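Local coordinates for protein bifunctional enzyme IspD/IspF (Campylobacter jejuni, PDB 1W55) that catalyses two non-consecutive steps of isoprenoid precursor synthesis, cytidylyl transfer from CTP to methylerythritol phosphate and cyclisation of the phosphorylated product with release of CMP, at residues A83-D88 and L155-L160; F298-I303 and H327-D332. All blocks are in the same frame, centred on the assembly; numbering follows the deposited sequence.

Contact 1 (A83-D88 and L155-L160); sequences ALELID and LLKKAL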
ATOM      1  N   ALA A  83     -39.756 -19.922   6.204  1.00 40.72           N
ATOM      2  CA  ALA A  83     -39.504 -18.492   6.410  1.00 40.66           C
ATOM      3  C   ALA A  83     -40.514 -17.613   5.676  1.00 40.90           C
ATOM      4  O   ALA A  83     -40.847 -16.523   6.148  1.00 40.45           O
ATOM      5  CB  ALA A  83     -38.081 -18.132   6.003  1.00 39.42           C
ATOM      6  N   LEU A  84     -40.988 -18.077   4.520  1.00 40.62           N
ATOM      7  CA  LEU A  84     -42.000 -17.332   3.754  1.00 42.37           C
ATOM      8  C   LEU A  84     -43.322 -17.114   4.504  1.00 43.98           C
ATOM      9  O   LEU A  84     -43.993 -16.108   4.281  1.00 44.70           O
ATOM     10  CB  LEU A  84     -42.269 -17.986   2.394  1.00 40.84           C
ATOM     11  CG  LEU A  84     -41.210 -17.782   1.305  1.00 39.16           C
ATOM     12  CD1 LEU A  84     -41.365 -18.822   0.213  1.00 37.35           C
ATOM     13  CD2 LEU A  84     -41.272 -16.374   0.721  1.00 39.88           C
ATOM     14  N   GLU A  85     -43.681 -18.031   5.401  1.00 45.74           N
ATOM     15  CA  GLU A  85     -44.903 -17.885   6.196  1.00 48.81           C
ATOM     16  C   GLU A  85     -44.838 -16.662   7.119  1.00 49.94           C
ATOM     17  O   GLU A  85     -45.853 -16.245   7.685  1.00 51.74           O
ATOM     18  CB  GLU A  85     -45.218 -19.167   6.982  1.00 47.81           C
ATOM     19  CG  GLU A  85     -45.706 -20.318   6.109  1.00 53.61           C
ATOM     20  CD  GLU A  85     -46.935 -19.959   5.268  1.00 61.87           C
ATOM     21  OE1 GLU A  85     -48.059 -19.926   5.825  1.00 66.26           O
ATOM     22  OE2 GLU A  85     -46.784 -19.706   4.049  1.00 61.64           O
ATOM     23  N   LEU A  86     -43.645 -16.082   7.239  1.00 49.49           N
ATOM     24  CA  LEU A  86     -43.437 -14.869   8.020  1.00 50.01           C
ATOM     25  C   LEU A  86     -43.594 -13.592   7.167  1.00 50.01           C
ATOM     26  O   LEU A  86     -43.659 -12.480   7.701  1.00 48.98           O
ATOM     27  CB  LEU A  86     -42.053 -14.916   8.691  1.00 50.96           C
ATOM     28  CG  LEU A  86     -41.893 -15.242  10.191  1.00 54.33           C
ATOM     29  CD1 LEU A  86     -42.983 -16.160  10.768  1.00 55.00           C
ATOM     30  CD2 LEU A  86     -40.492 -15.798  10.513  1.00 47.51           C
ATOM     31  N   ILE A  87     -43.672 -13.757   5.849  1.00 49.51           N
ATOM     32  CA  ILE A  87     -43.665 -12.625   4.924  1.00 50.85           C
ATOM     33  C   ILE A  87     -45.064 -12.305   4.412  1.00 53.30           C
ATOM     34  O   ILE A  87     -45.788 -13.202   3.978  1.00 53.19           O
ATOM     35  CB  ILE A  87     -42.719 -12.909   3.719  1.00 50.01           C
ATOM     36  CG1 ILE A  87     -41.340 -13.394   4.199  1.00 46.54           C
ATOM     37  CG2 ILE A  87     -42.623 -11.686   2.783  1.00 46.22           C
ATOM     38  CD1 ILE A  87     -40.598 -12.424   5.108  1.00 42.86           C
ATOM     39  N   ASP A  88     -45.434 -11.025   4.458  1.00 55.59           N
ATOM     40  CA  ASP A  88     -46.711 -10.587   3.889  1.00 58.29           C
ATOM     41  C   ASP A  88     -46.585  -9.413   2.910  1.00 57.55           C
ATOM     42  O   ASP A  88     -47.592  -8.875   2.457  1.00 58.46           O
ATOM     43  CB  ASP A  88     -47.764 -10.317   4.986  1.00 59.35           C
ATOM     44  CG  ASP A  88     -47.349  -9.218   5.961  1.00 64.13           C
ATOM     45  OD1 ASP A  88     -46.673  -8.246   5.551  1.00 68.66           O
ATOM     46  OD2 ASP A  88     -47.673  -9.240   7.169  1.00 69.80           O
ATOM     47  N   LEU A 155     -46.405 -16.025  -5.358  1.00 47.71           N
ATOM     48  CA  LEU A 155     -46.005 -17.024  -6.351  1.00 48.14           C
ATOM     49  C   LEU A 155     -44.950 -18.002  -5.838  1.00 47.77           C
ATOM     50  O   LEU A 155     -45.001 -19.196  -6.162  1.00 48.39           O
ATOM     51  CB  LEU A 155     -45.507 -16.357  -7.639  1.00 47.25           C
ATOM     52  CG  LEU A 155     -46.599 -15.736  -8.526  1.00 53.11           C
ATOM     53  CD1 LEU A 155     -45.989 -15.147  -9.777  1.00 54.00           C
ATOM     54  CD2 LEU A 155     -47.715 -16.734  -8.891  1.00 54.94           C
ATOM     55  N   LEU A 156     -43.994 -17.492  -5.055  1.00 45.54           N
ATOM     56  CA  LEU A 156     -42.922 -18.317  -4.511  1.00 44.22           C
ATOM     57  C   LEU A 156     -43.487 -19.267  -3.461  1.00 43.12           C
ATOM     58  O   LEU A 156     -43.101 -20.433  -3.407  1.00 42.22           O
ATOM     59  CB  LEU A 156     -41.781 -17.452  -3.945  1.00 43.41           C
ATOM     60  CG  LEU A 156     -40.502 -18.163  -3.478  1.00 42.04           C
ATOM     61  CD1 LEU A 156     -39.903 -19.010  -4.590  1.00 39.19           C
ATOM     62  CD2 LEU A 156     -39.451 -17.171  -2.914  1.00 35.19           C
ATOM     63  N   LYS A 157     -44.415 -18.766  -2.648  1.00 43.62           N
ATOM     64  CA  LYS A 157     -45.176 -19.616  -1.728  1.00 44.18           C
ATOM     65  C   LYS A 157     -45.857 -20.765  -2.472  1.00 45.14           C
ATOM     66  O   LYS A 157     -45.684 -21.937  -2.109  1.00 45.23           O
ATOM     67  CB  LYS A 157     -46.211 -18.800  -0.952  1.00 43.22           C
ATOM     68  CG  LYS A 157     -45.603 -17.899   0.112  1.00 43.47           C
ATOM     69  CD  LYS A 157     -46.641 -17.424   1.104  1.00 47.60           C
ATOM     70  CE  LYS A 157     -46.178 -16.158   1.803  1.00 48.95           C
ATOM     71  NZ  LYS A 157     -47.072 -15.756   2.931  1.00 55.05           N
ATOM     72  N   LYS A 158     -46.598 -20.431  -3.528  1.00 45.39           N
ATOM     73  CA  LYS A 158     -47.287 -21.439  -4.338  1.00 47.67           C
ATOM     74  C   LYS A 158     -46.293 -22.393  -4.987  1.00 46.34           C
ATOM     75  O   LYS A 158     -46.518 -23.601  -5.019  1.00 46.16           O
ATOM     76  CB  LYS A 158     -48.159 -20.783  -5.419  1.00 49.07           C
ATOM     77  CG  LYS A 158     -49.639 -21.148  -5.337  1.00 57.45           C
ATOM     78  CD  LYS A 158     -50.477 -20.300  -6.295  1.00 66.89           C
ATOM     79  CE  LYS A 158     -51.440 -19.383  -5.536  1.00 71.75           C
ATOM     80  NZ  LYS A 158     -51.360 -17.966  -6.008  1.00 73.82           N
ATOM     81  N   ALA A 159     -45.191 -21.839  -5.493  1.00 44.57           N
ATOM     82  CA  ALA A 159     -44.135 -22.628  -6.123  1.00 43.62           C
ATOM     83  C   ALA A 159     -43.581 -23.743  -5.226  1.00 42.82           C
ATOM     84  O   ALA A 159     -43.112 -24.751  -5.739  1.00 43.59           O
ATOM     85  CB  ALA A 159     -43.001 -21.719  -6.600  1.00 42.94           C
ATOM     86  N   LEU A 160     -43.643 -23.554  -3.903  1.00 42.00           N
ATOM     87  CA  LEU A 160     -43.041 -24.496  -2.943  1.00 43.07           C
ATOM     88  C   LEU A 160     -44.082 -25.329  -2.216  1.00 43.81           C
ATOM     89  O   LEU A 160     -43.781 -25.969  -1.208  1.00 44.95           O
ATOM     90  CB  LEU A 160     -42.143 -23.769  -1.923  1.00 41.22           C
ATOM     91  CG  LEU A 160     -40.974 -22.952  -2.484  1.00 41.84           C
ATOM     92  CD1 LEU A 160     -40.284 -22.140  -1.383  1.00 40.04           C
ATOM     93  CD2 LEU A 160     -39.988 -23.863  -3.196  1.00 39.77           C
TER
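Lys157 reaches from its helix to the turn that follows helix 76-84 and binds the carbonyl of Ile87. The polar part of the contact rests on this one side chain. Its chain runs extended beyond CG and delivers the ammonium group to the backbone. Lys157 NZ donates to Ile87 O at 3.0 Å. The donor lies nearly in line with the carbonyl bond, with a C=O...N angle of 169°. Leu84 O is also near, 3.4 Å from Lys157 NZ. Leu84 to Ile87 form a type I beta turn, closed by the bond from Ile87 N to Leu84 O at 2.8 Å. The lysine therefore meets the turn at its closing end. Glu85 bends at chi2 (-56°), which turns CD toward the lysine; Glu85 OE2 lies 3.7 Å from Lys157 CD. Glu85 OE2 is 4.1 Å from Lys157 NZ, beyond a salt bridge.

The apolar part centres on Leu84. Its CD1 meets Leu156 CG at 3.8 Å and Leu160 CD1 at 3.8 Å. Leu84 crosses both side chains at about a right angle. The CB of Leu84 also rests against CG of Lys157, so the stem of the lysine extends the apolar surface. Behind the contact, Leu84 and Ile87 pack on Ile7 of strand 4-9, and Leu156 packs on Ile173 of helix 169-174.

In the cytidylyltransferase domain, the contact joins the end of helix 76-84 and the turn after it to the end of helix 153-159. Its chemistry is divided: leucines close the buried side, while a lysine from helix 153-159 holds the carbonyl of Ile87 in the turn, probably with some electrostatic help from Glu85.

Contact 2 (F298-I303 and H327-D332); sequences FELINI and HTLDLD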
ATOM      1  N   PHE A 298     -13.604 -20.442  16.918  1.00 31.55           N
ATOM      2  CA  PHE A 298     -12.570 -20.101  17.883  1.00 33.61           C
ATOM      3  C   PHE A 298     -11.403 -21.080  17.837  1.00 34.23           C
ATOM      4  O   PHE A 298     -11.542 -22.210  17.359  1.00 36.17           O
ATOM      5  CB  PHE A 298     -13.158 -20.107  19.292  1.00 32.58           C
ATOM      6  CG  PHE A 298     -13.969 -18.893  19.617  1.00 36.30           C
ATOM      7  CD1 PHE A 298     -15.355 -18.973  19.720  1.00 37.22           C
ATOM      8  CD2 PHE A 298     -13.351 -17.669  19.815  1.00 31.27           C
ATOM      9  CE1 PHE A 298     -16.092 -17.849  20.026  1.00 40.92           C
ATOM     10  CE2 PHE A 298     -14.081 -16.545  20.129  1.00 32.36           C
ATOM     11  CZ  PHE A 298     -15.444 -16.621  20.233  1.00 35.62           C
ATOM     12  N   GLU A 299     -10.270 -20.647  18.383  1.00 32.90           N
ATOM     13  CA  GLU A 299      -9.050 -21.434  18.414  1.00 33.29           C
ATOM     14  C   GLU A 299      -8.276 -21.069  19.689  1.00 32.27           C
ATOM     15  O   GLU A 299      -8.210 -19.896  20.061  1.00 32.30           O
ATOM     16  CB  GLU A 299      -8.224 -21.086  17.172  1.00 33.78           C
ATOM     17  CG  GLU A 299      -6.937 -21.860  17.009  1.00 40.60           C
ATOM     18  CD  GLU A 299      -6.218 -21.532  15.707  1.00 48.43           C
ATOM     19  OE1 GLU A 299      -6.740 -20.702  14.914  1.00 45.71           O
ATOM     20  OE2 GLU A 299      -5.120 -22.099  15.490  1.00 48.24           O
ATOM     21  N   LEU A 300      -7.696 -22.070  20.346  1.00 30.67           N
ATOM     22  CA  LEU A 300      -6.922 -21.849  21.558  1.00 31.95           C
ATOM     23  C   LEU A 300      -5.569 -21.184  21.296  1.00 31.36           C
ATOM     24  O   LEU A 300      -4.878 -21.518  20.340  1.00 31.55           O
ATOM     25  CB  LEU A 300      -6.718 -23.167  22.318  1.00 31.08           C
ATOM     26  CG  LEU A 300      -7.853 -23.623  23.252  1.00 32.09           C
ATOM     27  CD1 LEU A 300      -7.708 -25.107  23.569  1.00 26.75           C
ATOM     28  CD2 LEU A 300      -7.903 -22.813  24.546  1.00 30.78           C
ATOM     29  N   ILE A 301      -5.200 -20.244  22.157  1.00 30.05           N
ATOM     30  CA  ILE A 301      -3.849 -19.700  22.129  1.00 29.53           C
ATOM     31  C   ILE A 301      -3.025 -20.420  23.175  1.00 29.03           C
ATOM     32  O   ILE A 301      -1.935 -20.906  22.873  1.00 29.94           O
ATOM     33  CB  ILE A 301      -3.827 -18.163  22.373  1.00 30.18           C
ATOM     34  CG1 ILE A 301      -4.395 -17.416  21.156  1.00 29.14           C
ATOM     35  CG2 ILE A 301      -2.406 -17.697  22.681  1.00 26.73           C
ATOM     36  CD1 ILE A 301      -4.588 -15.925  21.386  1.00 25.84           C
ATOM     37  N   ASN A 302      -3.532 -20.508  24.404  1.00 27.01           N
ATOM     38  CA  ASN A 302      -2.757 -21.171  25.454  1.00 27.10           C
ATOM     39  C   ASN A 302      -3.612 -21.583  26.624  1.00 28.53           C
ATOM     40  O   ASN A 302      -4.749 -21.132  26.748  1.00 29.12           O
ATOM     41  CB  ASN A 302      -1.590 -20.292  25.934  1.00 27.27           C
ATOM     42  CG  ASN A 302      -2.029 -19.213  26.932  1.00 27.39           C
ATOM     43  OD1 ASN A 302      -2.848 -18.357  26.612  1.00 27.80           O
ATOM     44  ND2 ASN A 302      -1.490 -19.268  28.147  1.00 25.69           N
ATOM     45  N   ILE A 303      -3.042 -22.443  27.470  1.00 28.86           N
ATOM     46  CA  ILE A 303      -3.693 -22.971  28.649  1.00 28.76           C
ATOM     47  C   ILE A 303      -2.740 -22.841  29.830  1.00 29.79           C
ATOM     48  O   ILE A 303      -1.560 -23.196  29.728  1.00 28.01           O
ATOM     49  CB  ILE A 303      -4.043 -24.453  28.434  1.00 29.67           C
ATOM     50  CG1 ILE A 303      -5.219 -24.589  27.468  1.00 29.47           C
ATOM     51  CG2 ILE A 303      -4.344 -25.171  29.772  1.00 29.21           C
ATOM     52  CD1 ILE A 303      -5.205 -25.904  26.704  1.00 27.06           C
ATOM     53  N   HIS A 327      -1.899 -33.364  22.912  1.00 40.02           N
ATOM     54  CA  HIS A 327      -2.254 -34.423  21.961  1.00 41.21           C
ATOM     55  C   HIS A 327      -3.773 -34.520  21.790  1.00 38.91           C
ATOM     56  O   HIS A 327      -4.266 -34.567  20.671  1.00 37.21           O
ATOM     57  CB  HIS A 327      -1.653 -35.771  22.407  1.00 41.61           C
ATOM     58  CG  HIS A 327      -2.120 -36.943  21.596  1.00 54.25           C
ATOM     59  ND1 HIS A 327      -3.129 -37.786  22.017  1.00 60.05           N
ATOM     60  CD2 HIS A 327      -1.719 -37.410  20.386  1.00 60.54           C
ATOM     61  CE1 HIS A 327      -3.327 -38.721  21.101  1.00 63.46           C
ATOM     62  NE2 HIS A 327      -2.487 -38.515  20.103  1.00 61.14           N
ATOM     63  N   THR A 328      -4.492 -34.532  22.911  1.00 38.21           N
ATOM     64  CA  THR A 328      -5.956 -34.504  22.935  1.00 36.67           C
ATOM     65  C   THR A 328      -6.539 -33.321  22.141  1.00 36.91           C
ATOM     66  O   THR A 328      -7.524 -33.475  21.414  1.00 37.06           O
ATOM     67  CB  THR A 328      -6.435 -34.407  24.411  1.00 37.39           C
ATOM     68  OG1 THR A 328      -6.117 -35.616  25.108  1.00 36.34           O
ATOM     69  CG2 THR A 328      -7.976 -34.282  24.519  1.00 32.13           C
ATOM     70  N   LEU A 329      -5.946 -32.139  22.299  1.00 35.95           N
ATOM     71  CA  LEU A 329      -6.521 -30.937  21.696  1.00 37.04           C
ATOM     72  C   LEU A 329      -5.853 -30.575  20.382  1.00 37.94           C
ATOM     73  O   LEU A 329      -6.226 -29.589  19.757  1.00 39.35           O
ATOM     74  CB  LEU A 329      -6.485 -29.750  22.680  1.00 35.39           C
ATOM     75  CG  LEU A 329      -7.255 -29.938  23.993  1.00 35.26           C
ATOM     76  CD1 LEU A 329      -7.004 -28.767  24.938  1.00 30.49           C
ATOM     77  CD2 LEU A 329      -8.769 -30.128  23.733  1.00 31.12           C
ATOM     78  N   ASP A 330      -4.878 -31.381  19.962  1.00 40.07           N
ATOM     79  CA  ASP A 330      -4.120 -31.132  18.735  1.00 42.90           C
ATOM     80  C   ASP A 330      -3.498 -29.719  18.756  1.00 43.02           C
ATOM     81  O   ASP A 330      -3.627 -28.930  17.808  1.00 43.21           O
ATOM     82  CB  ASP A 330      -4.982 -31.406  17.481  1.00 43.73           C
ATOM     83  CG  ASP A 330      -4.182 -31.332  16.179  1.00 49.87           C
ATOM     84  OD1 ASP A 330      -2.955 -31.588  16.192  1.00 53.56           O
ATOM     85  OD2 ASP A 330      -4.703 -31.009  15.089  1.00 54.17           O
ATOM     86  N   LEU A 331      -2.828 -29.426  19.869  1.00 42.18           N
ATOM     87  CA  LEU A 331      -2.135 -28.162  20.088  1.00 41.52           C
ATOM     88  C   LEU A 331      -0.645 -28.407  20.234  1.00 41.25           C
ATOM     89  O   LEU A 331      -0.228 -29.481  20.670  1.00 41.47           O
ATOM     90  CB  LEU A 331      -2.623 -27.518  21.383  1.00 40.92           C
ATOM     91  CG  LEU A 331      -4.022 -26.915  21.452  1.00 42.17           C
ATOM     92  CD1 LEU A 331      -4.200 -26.226  22.805  1.00 41.36           C
ATOM     93  CD2 LEU A 331      -4.249 -25.937  20.296  1.00 43.24           C
ATOM     94  N   ASP A 332       0.158 -27.413  19.886  1.00 39.99           N
ATOM     95  CA  ASP A 332       1.579 -27.495  20.163  1.00 40.73           C
ATOM     96  C   ASP A 332       1.793 -27.463  21.679  1.00 39.79           C
ATOM     97  O   ASP A 332       1.146 -26.687  22.405  1.00 38.85           O
ATOM     98  CB  ASP A 332       2.333 -26.366  19.471  1.00 42.00           C
ATOM     99  CG  ASP A 332       2.602 -26.663  17.999  1.00 49.39           C
ATOM    100  OD1 ASP A 332       3.258 -27.692  17.683  1.00 59.10           O
ATOM    101  OD2 ASP A 332       2.197 -25.928  17.085  1.00 50.31           O
TER
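Leu300 and Ile303 of strand 298-308 meet Leu329 in the last turn of helix 318-329 and Leu331 just beyond it. All four side chains touch through their CD1 methyls. Leu300 CD1 lies 3.8 Å from Leu331 CD1 and 4.0 Å from Leu329 CD1. Ile303 CD1 lies 3.8 Å from Leu329 CD1 and 4.0 Å from Leu331 CD1.

The four share one first rotamer: CG, or CG1 in Ile303, is anti to the carbonyl carbon and beside the backbone N. Chi2 of Leu300 (162°) and of Ile303 (153°) extends CD1 toward the leucine methyls. What differs is the approach. Leu331 crosses Leu300 and Ile303 at about a right angle, and its CD1 also meets Leu300 CB at 4.0 Å. Leu329 approaches both at a slant.

Asp330 lies between the two leucines. Its positive phi (55°) belongs to a Schellman motif that ends the helix, and both flanking leucines point to the strand. Leu286 and Tyr290 of helix 282-295 pack on Leu329, Val361 of strand 354-365 on Leu300 and Ile303, and Ile336 on Ile303 and Leu331.

The contact lies within a beta-alpha-beta unit of strand 298-308, helix 318-329 and strand 336-341. Only apolar side chains meet, which implies that here the helix end meets the strand through dispersion and burial of methyl groups, with no directional bond between them.

Overall arrangement
The two contacts belong to different catalytic halves of the chain. Contact 1 lies in the cytidylyltransferase part and contact 2 in the cyclodiphosphate synthase part. The contacts lie on opposite sides of the chain's centre, their own centres about 45 Å apart and their nearest atoms about 26 Å apart. Contact 1 closes in sequence before contact 2 opens. Neither forms a catalytic site. The side chain of Leu160 is about 11 Å from a bound cytidine monophosphate. That of Leu329 is about 10 Å from the side chain of Tyr270, a probable substrate-binding residue. Within segment 298-303, Asn302 ND2 hydrogen-bonds to Thr212 O of a second subunit of the hexamer.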